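Local coordinates for protein thiol-disulfide oxidoreductase (Bacteroides thetaiotaomicron, PDB 3FW2) that probably acts as a thiol-disulfide oxidoreductase of the TlpA-like family, this chain being its C-terminal, thioredoxin-like domain, at residues Y61-K66 with K142-V147; N120-S125 with K132-E137. All coordinates share one frame; numbering follows the deposited sequence. Where two conformers were deposited one is given.

Interaction 1 (Y61-K66 with K142-V147)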
loop_
_atom_site.group_PDB
_atom_site.type_symbol
_atom_site.label_atom_id
_atom_site.label_comp_id
_atom_site.label_asym_id
_atom_site.label_seq_id
_atom_site.Cartn_x
_atom_site.Cartn_y
_atom_site.Cartn_z
ATOM N N TYR A 61 -2.215 -23.873 -3.885
ATOM C CA TYR A 61 -1.612 -24.532 -2.718
ATOM C C TYR A 61 -2.265 -25.900 -2.569
ATOM O O TYR A 61 -1.574 -26.897 -2.283
ATOM C CB TYR A 61 -1.852 -23.668 -1.468
ATOM C CG TYR A 61 -1.407 -24.330 -0.180
ATOM C CD1 TYR A 61 -0.071 -24.503 0.089
ATOM C CD2 TYR A 61 -2.327 -24.763 0.751
ATOM C CE1 TYR A 61 0.365 -25.099 1.275
ATOM C CE2 TYR A 61 -1.893 -25.379 1.958
ATOM C CZ TYR A 61 -0.536 -25.522 2.185
ATOM O OH TYR A 61 -0.047 -26.137 3.341
ATOM N N LYS A 62 -3.580 -25.956 -2.755
ATOM C CA LYS A 62 -4.283 -27.233 -2.563
ATOM C C LYS A 62 -3.732 -28.266 -3.535
ATOM O O LYS A 62 -3.546 -29.434 -3.158
ATOM C CB LYS A 62 -5.795 -27.068 -2.704
ATOM C CG LYS A 62 -6.584 -28.331 -2.459
ATOM C CD LYS A 62 -8.005 -28.045 -1.956
ATOM C CE LYS A 62 -8.998 -29.079 -2.460
ATOM N NZ LYS A 62 -10.401 -28.911 -1.923
ATOM N N LYS A 63 -3.438 -27.844 -4.761
ATOM C CA LYS A 63 -2.953 -28.743 -5.800
ATOM C C LYS A 63 -1.464 -29.057 -5.658
ATOM O O LYS A 63 -1.041 -30.175 -5.984
ATOM C CB LYS A 63 -3.223 -28.114 -7.178
ATOM C CG LYS A 63 -2.875 -29.004 -8.350
ATOM C CD LYS A 63 -3.472 -28.508 -9.659
ATOM C CE LYS A 63 -3.345 -29.623 -10.705
ATOM N NZ LYS A 63 -3.395 -29.086 -12.100
ATOM N N TYR A 64 -0.661 -28.109 -5.163
ATOM C CA TYR A 64 0.797 -28.243 -5.218
ATOM C C TYR A 64 1.525 -28.255 -3.898
ATOM O O TYR A 64 2.753 -28.043 -3.867
ATOM C CB TYR A 64 1.408 -27.155 -6.109
ATOM C CG TYR A 64 0.955 -27.202 -7.541
ATOM C CD1 TYR A 64 1.462 -28.156 -8.412
ATOM C CD2 TYR A 64 0.008 -26.314 -8.034
ATOM C CE1 TYR A 64 1.044 -28.206 -9.740
ATOM C CE2 TYR A 64 -0.424 -26.370 -9.365
ATOM C CZ TYR A 64 0.114 -27.313 -10.215
ATOM O OH TYR A 64 -0.264 -27.380 -11.546
ATOM N N LYS A 65 0.804 -28.500 -2.802
ATOM C CA LYS A 65 1.409 -28.388 -1.484
ATOM C C LYS A 65 2.503 -29.420 -1.191
ATOM O O LYS A 65 3.346 -29.202 -0.315
ATOM C CB LYS A 65 0.352 -28.425 -0.374
ATOM C CG LYS A 65 -0.597 -29.597 -0.407
ATOM C CD LYS A 65 -1.435 -29.635 0.881
ATOM C CE LYS A 65 -2.577 -28.637 0.828
ATOM N NZ LYS A 65 -3.301 -28.509 2.154
ATOM N N LYS A 66 2.503 -30.523 -1.901
ATOM C CA LYS A 66 3.484 -31.546 -1.633
ATOM C C LYS A 66 4.227 -31.832 -2.918
ATOM O O LYS A 66 4.261 -32.953 -3.376
ATOM C CB LYS A 66 2.751 -32.773 -1.045
ATOM C CG LYS A 66 3.646 -33.876 -0.579
ATOM C CD LYS A 66 3.065 -34.606 0.690
ATOM C CE LYS A 66 1.761 -35.322 0.413
ATOM N NZ LYS A 66 1.261 -36.113 1.636
ATOM N N LYS A 142 1.518 -21.342 -16.048
ATOM C CA LYS A 142 2.940 -21.183 -15.770
ATOM C C LYS A 142 3.400 -22.173 -14.695
ATOM O O LYS A 142 4.476 -22.806 -14.855
ATOM C CB LYS A 142 3.270 -19.788 -15.339
ATOM C CG LYS A 142 4.780 -19.543 -15.272
ATOM C CD LYS A 142 5.421 -19.449 -16.679
ATOM C CE LYS A 142 6.784 -18.752 -16.601
ATOM N NZ LYS A 142 7.543 -18.786 -17.890
ATOM N N ILE A 143 2.584 -22.355 -13.653
ATOM C CA ILE A 143 2.897 -23.323 -12.592
ATOM C C ILE A 143 2.851 -24.739 -13.145
ATOM O O ILE A 143 3.792 -25.542 -12.942
ATOM C CB ILE A 143 1.995 -23.219 -11.356
ATOM C CG1 ILE A 143 2.020 -21.802 -10.756
ATOM C CG2 ILE A 143 2.364 -24.307 -10.302
ATOM C CD1 ILE A 143 3.369 -21.207 -10.488
ATOM N N GLU A 144 1.810 -25.056 -13.888
ATOM C CA GLU A 144 1.793 -26.354 -14.575
ATOM C C GLU A 144 3.059 -26.597 -15.390
ATOM O O GLU A 144 3.616 -27.720 -15.341
ATOM C CB GLU A 144 0.582 -26.501 -15.484
ATOM C CG GLU A 144 -0.687 -26.630 -14.749
ATOM C CD GLU A 144 -1.928 -26.550 -15.655
ATOM O OE1 GLU A 144 -1.771 -26.442 -16.907
ATOM O OE2 GLU A 144 -3.066 -26.555 -15.101
ATOM N N ASN A 145 3.513 -25.604 -16.156
ATOM C CA ASN A 145 4.748 -25.745 -16.949
ATOM C C ASN A 145 6.012 -26.009 -16.131
ATOM O O ASN A 145 6.850 -26.865 -16.490
ATOM C CB ASN A 145 4.999 -24.552 -17.854
ATOM C CG ASN A 145 3.989 -24.454 -18.996
ATOM O OD1 ASN A 145 3.241 -25.401 -19.287
ATOM N ND2 ASN A 145 3.981 -23.300 -19.669
ATOM N N ILE A 146 6.141 -25.297 -15.020
ATOM C CA ILE A 146 7.249 -25.494 -14.095
ATOM C C ILE A 146 7.261 -26.904 -13.566
ATOM O O ILE A 146 8.311 -27.537 -13.549
ATOM C CB ILE A 146 7.174 -24.495 -12.938
ATOM C CG1 ILE A 146 7.573 -23.111 -13.442
ATOM C CG2 ILE A 146 8.121 -24.899 -11.782
ATOM C CD1 ILE A 146 7.193 -21.997 -12.457
ATOM N N VAL A 147 6.098 -27.378 -13.118
ATOM C CA VAL A 147 5.953 -28.753 -12.615
ATOM C C VAL A 147 6.292 -29.786 -13.703
ATOM O O VAL A 147 6.986 -30.768 -13.448
ATOM C CB VAL A 147 4.530 -28.970 -12.035
ATOM C CG1 VAL A 147 4.310 -30.420 -11.686
ATOM C CG2 VAL A 147 4.367 -28.089 -10.776
#

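Interaction 2 (N120-S125 with K132-E137)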
loop_
_atom_site.group_PDB
_atom_site.type_symbol
_atom_site.label_atom_id
_atom_site.label_comp_id
_atom_site.label_asym_id
_atom_site.label_seq_id
_atom_site.Cartn_x
_atom_site.Cartn_y
_atom_site.Cartn_z
ATOM N N ASN A 120 2.322 -10.363 -7.123
ATOM C CA ASN A 120 3.113 -11.580 -6.995
ATOM C C ASN A 120 4.329 -11.590 -7.936
ATOM O O ASN A 120 4.490 -10.726 -8.821
ATOM C CB ASN A 120 2.253 -12.837 -7.114
ATOM C CG ASN A 120 1.690 -13.027 -8.478
ATOM O OD1 ASN A 120 2.410 -12.894 -9.452
ATOM N ND2 ASN A 120 0.392 -13.403 -8.556
ATOM N N ILE A 121 5.217 -12.532 -7.693
ATOM C CA ILE A 121 6.415 -12.677 -8.487
ATOM C C ILE A 121 6.797 -14.133 -8.452
ATOM O O ILE A 121 6.641 -14.789 -7.418
ATOM C CB ILE A 121 7.555 -11.735 -8.025
ATOM C CG1 ILE A 121 8.724 -11.780 -9.022
ATOM C CG2 ILE A 121 8.094 -12.125 -6.658
ATOM C CD1 ILE A 121 9.737 -10.634 -8.884
ATOM N N LEU A 122 7.296 -14.636 -9.567
ATOM C CA LEU A 122 7.645 -16.058 -9.720
ATOM C C LEU A 122 9.110 -16.155 -10.033
ATOM O O LEU A 122 9.558 -15.516 -10.958
ATOM C CB LEU A 122 6.823 -16.667 -10.837
ATOM C CG LEU A 122 7.024 -18.140 -11.204
ATOM C CD1 LEU A 122 6.666 -19.060 -9.978
ATOM C CD2 LEU A 122 6.158 -18.494 -12.404
ATOM N N LEU A 123 9.815 -16.945 -9.224
ATOM C CA LEU A 123 11.243 -17.157 -9.364
ATOM C C LEU A 123 11.541 -18.558 -9.809
ATOM O O LEU A 123 10.946 -19.510 -9.321
ATOM C CB LEU A 123 11.926 -16.938 -8.039
ATOM C CG LEU A 123 11.627 -15.654 -7.255
ATOM C CD1 LEU A 123 12.529 -15.480 -5.964
ATOM C CD2 LEU A 123 11.834 -14.480 -8.245
ATOM N N SER A 124 12.554 -18.696 -10.660
ATOM C CA SER A 124 13.099 -20.026 -10.937
ATOM C C SER A 124 13.891 -20.531 -9.708
ATOM O O SER A 124 14.171 -19.757 -8.766
ATOM C CB SER A 124 13.949 -19.946 -12.227
ATOM O OG SER A 124 15.190 -19.368 -11.925
ATOM N N SER A 125 14.284 -21.809 -9.688
ATOM C CA SER A 125 15.058 -22.332 -8.520
ATOM C C SER A 125 16.416 -21.668 -8.365
ATOM O O SER A 125 16.953 -21.644 -7.260
ATOM C CB SER A 125 15.235 -23.837 -8.562
ATOM O OG SER A 125 16.012 -24.210 -9.701
ATOM N N LYS A 132 5.875 -11.653 -13.252
ATOM C CA LYS A 132 5.278 -10.875 -12.190
ATOM C C LYS A 132 3.787 -10.724 -12.424
ATOM O O LYS A 132 3.326 -10.572 -13.593
ATOM C CB LYS A 132 5.900 -9.484 -12.130
ATOM C CG LYS A 132 7.369 -9.464 -11.792
ATOM C CD LYS A 132 8.081 -8.169 -12.182
ATOM C CE LYS A 132 7.640 -7.023 -11.334
ATOM N NZ LYS A 132 8.803 -6.039 -11.031
ATOM N N ASN A 133 3.056 -10.650 -11.328
ATOM C CA ASN A 133 1.647 -10.280 -11.314
ATOM C C ASN A 133 0.813 -11.196 -12.226
ATOM O O ASN A 133 -0.022 -10.756 -12.985
ATOM C CB ASN A 133 1.463 -8.799 -11.607
ATOM C CG ASN A 133 2.125 -7.938 -10.541
ATOM O OD1 ASN A 133 2.011 -8.279 -9.345
ATOM N ND2 ASN A 133 2.942 -6.938 -10.959
ATOM N N LEU A 134 1.084 -12.486 -12.135
ATOM C CA LEU A 134 0.350 -13.485 -12.917
ATOM C C LEU A 134 -0.935 -13.810 -12.229
ATOM O O LEU A 134 -1.025 -13.843 -11.024
ATOM C CB LEU A 134 1.151 -14.769 -13.113
ATOM C CG LEU A 134 2.404 -14.684 -13.923
ATOM C CD1 LEU A 134 2.935 -16.116 -13.955
ATOM C CD2 LEU A 134 2.165 -14.109 -15.300
ATOM N N ARG A 135 -1.981 -14.022 -13.022
ATOM C CA ARG A 135 -3.298 -14.291 -12.512
ATOM C C ARG A 135 -4.018 -15.298 -13.396
ATOM O O ARG A 135 -3.641 -15.499 -14.526
ATOM C CB ARG A 135 -4.112 -13.002 -12.494
ATOM C CG ARG A 135 -3.462 -11.812 -11.739
ATOM C CD ARG A 135 -4.339 -10.562 -11.747
ATOM N NE ARG A 135 -5.484 -10.695 -12.654
ATOM C CZ ARG A 135 -5.503 -10.362 -13.945
ATOM N NH1 ARG A 135 -4.432 -9.846 -14.568
ATOM N NH2 ARG A 135 -6.618 -10.558 -14.630
ATOM N N GLY A 136 -5.066 -15.870 -12.841
ATOM C CA GLY A 136 -6.045 -16.656 -13.579
ATOM C C GLY A 136 -5.404 -17.801 -14.313
ATOM O O GLY A 136 -4.480 -18.451 -13.789
ATOM N N GLU A 137 -5.869 -18.027 -15.540
ATOM C CA GLU A 137 -5.355 -19.144 -16.356
ATOM C C GLU A 137 -3.886 -19.031 -16.653
ATOM O O GLU A 137 -3.224 -20.043 -16.735
ATOM C CB GLU A 137 -6.129 -19.336 -17.660
ATOM C CG GLU A 137 -7.615 -19.624 -17.492
ATOM C CD GLU A 137 -7.890 -20.877 -16.666
ATOM O OE1 GLU A 137 -7.394 -21.960 -17.048
ATOM O OE2 GLU A 137 -8.566 -20.777 -15.617
#

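Interaction 1 (Y61-K66 with K142-V147)
The phenol ring of Tyr64 is the flat group at the centre of this contact, and it is covered on both faces. Over one face sits the methyl CG2 of Ile143, a CH-pi contact with the carbon 3.8 Å from the centroid of the Tyr64 ring and 18° off its normal; its nearest ring atom is CE2. On the opposite face lies the aliphatic part of the neighbouring Lys63, whose CG is 3.7 Å above the plane of the Tyr64 ring and displaced toward the rim. Val147 CG2 approaches obliquely, 3.5 Å from CE1 of Tyr64. The ring reaches these partners because CG of Tyr64 stands anti to its carbonyl carbon (chi1 -61°). At the tip, OH of Tyr64 comes within 3.3 Å of Glu144 CG, with the chains of the two residues crossing at about a right angle.

Lys63 runs outward in an extended chain alongside the ring. Its NZ stops 3.9 Å from Glu144 OE2, a long salt bridge, so probably only a weak electrostatic tie. No hydrogen bond links the segments, so apolar packing carries most of the contact. Beneath it, Tyr64, Ile143 and Val147 all touch Ile70 of strand 70-76, which places the ring between the helices and above the sheet. Two helices, 48-64 and 136-149, thus meet on the same side of a central sheet near the C-terminal end of the first, an arrangement characteristic of the thioredoxin fold.

Interaction 2 (N120-S125 with K132-E137)
The beta hairpin that ends the central sheet of the thioredoxin fold passes here into the connection to the last helix. Ile121 and Lys132 form an antiparallel non-hydrogen-bonded pair, and their side chains run side by side on the same face, with Lys132 CG 3.9 Å from Ile121 CG1; the NZ of Lys132 goes on to the carbonyl of Ser5.

One residue along, Asn120 N-H is taken up by a side chain: OD1 of Asn133 accepts it in the carbonyl plane at 3.1 Å. Asn133 has a left-handed backbone (phi 56°, psi 44°) just after the strand; its CB points away from Asn120 but the carboxamide returns to it. In return, Asn133 N donates to Asn120 O over 2.9 Å, from above the carbonyl plane. The carboxamide of Asn120, with CG in the crowded position between N and carbonyl carbon (chi1 68°), grips the next residue at two points. Leu134 N reaches OD1 of Asn120 at 3.0 Å, on a lone pair, while ND2 of Asn120 donates to Leu134 O at 2.9 Å, although the place of ND2 is less certain. An alanine in place of this asparagine would lose both carboxamide bonds and would probably leave the main chain at Leu134 less firmly held.

Leu122 CD2 lies 4.3 Å from Leu134 CD1, and both side chains also touch helix 136-149. Gly136 N is hydrogen-bonded to Glu56 OE1, which ties the connection to helix 48-64. An edge strand leaving its hairpin to enter the C-terminal helix is the closing element of a thioredoxin-like domain.

Overall arrangement
From the N terminus, the chain runs through strand 35-41 and helix 48-64, whose C-terminal part and the residues after it supply the first half of interaction 1. It then passes strand 70-76, helix 81-90, strand 96-98 and helix 107-111 before strand 119-123, where interaction 2 begins. Interaction 2 closes a short hairpin loop with six residues between its segments, and lies wholly within the 75-residue loop closed by interaction 1; the two nest and do not cross. Helix 136-149 serves both. They touch directly where Lys142 CG packs 3.4 Å from Leu122 CD2, so helix 136-149 joins the hairpin edge of the sheet to helix 48-64, each packing against it.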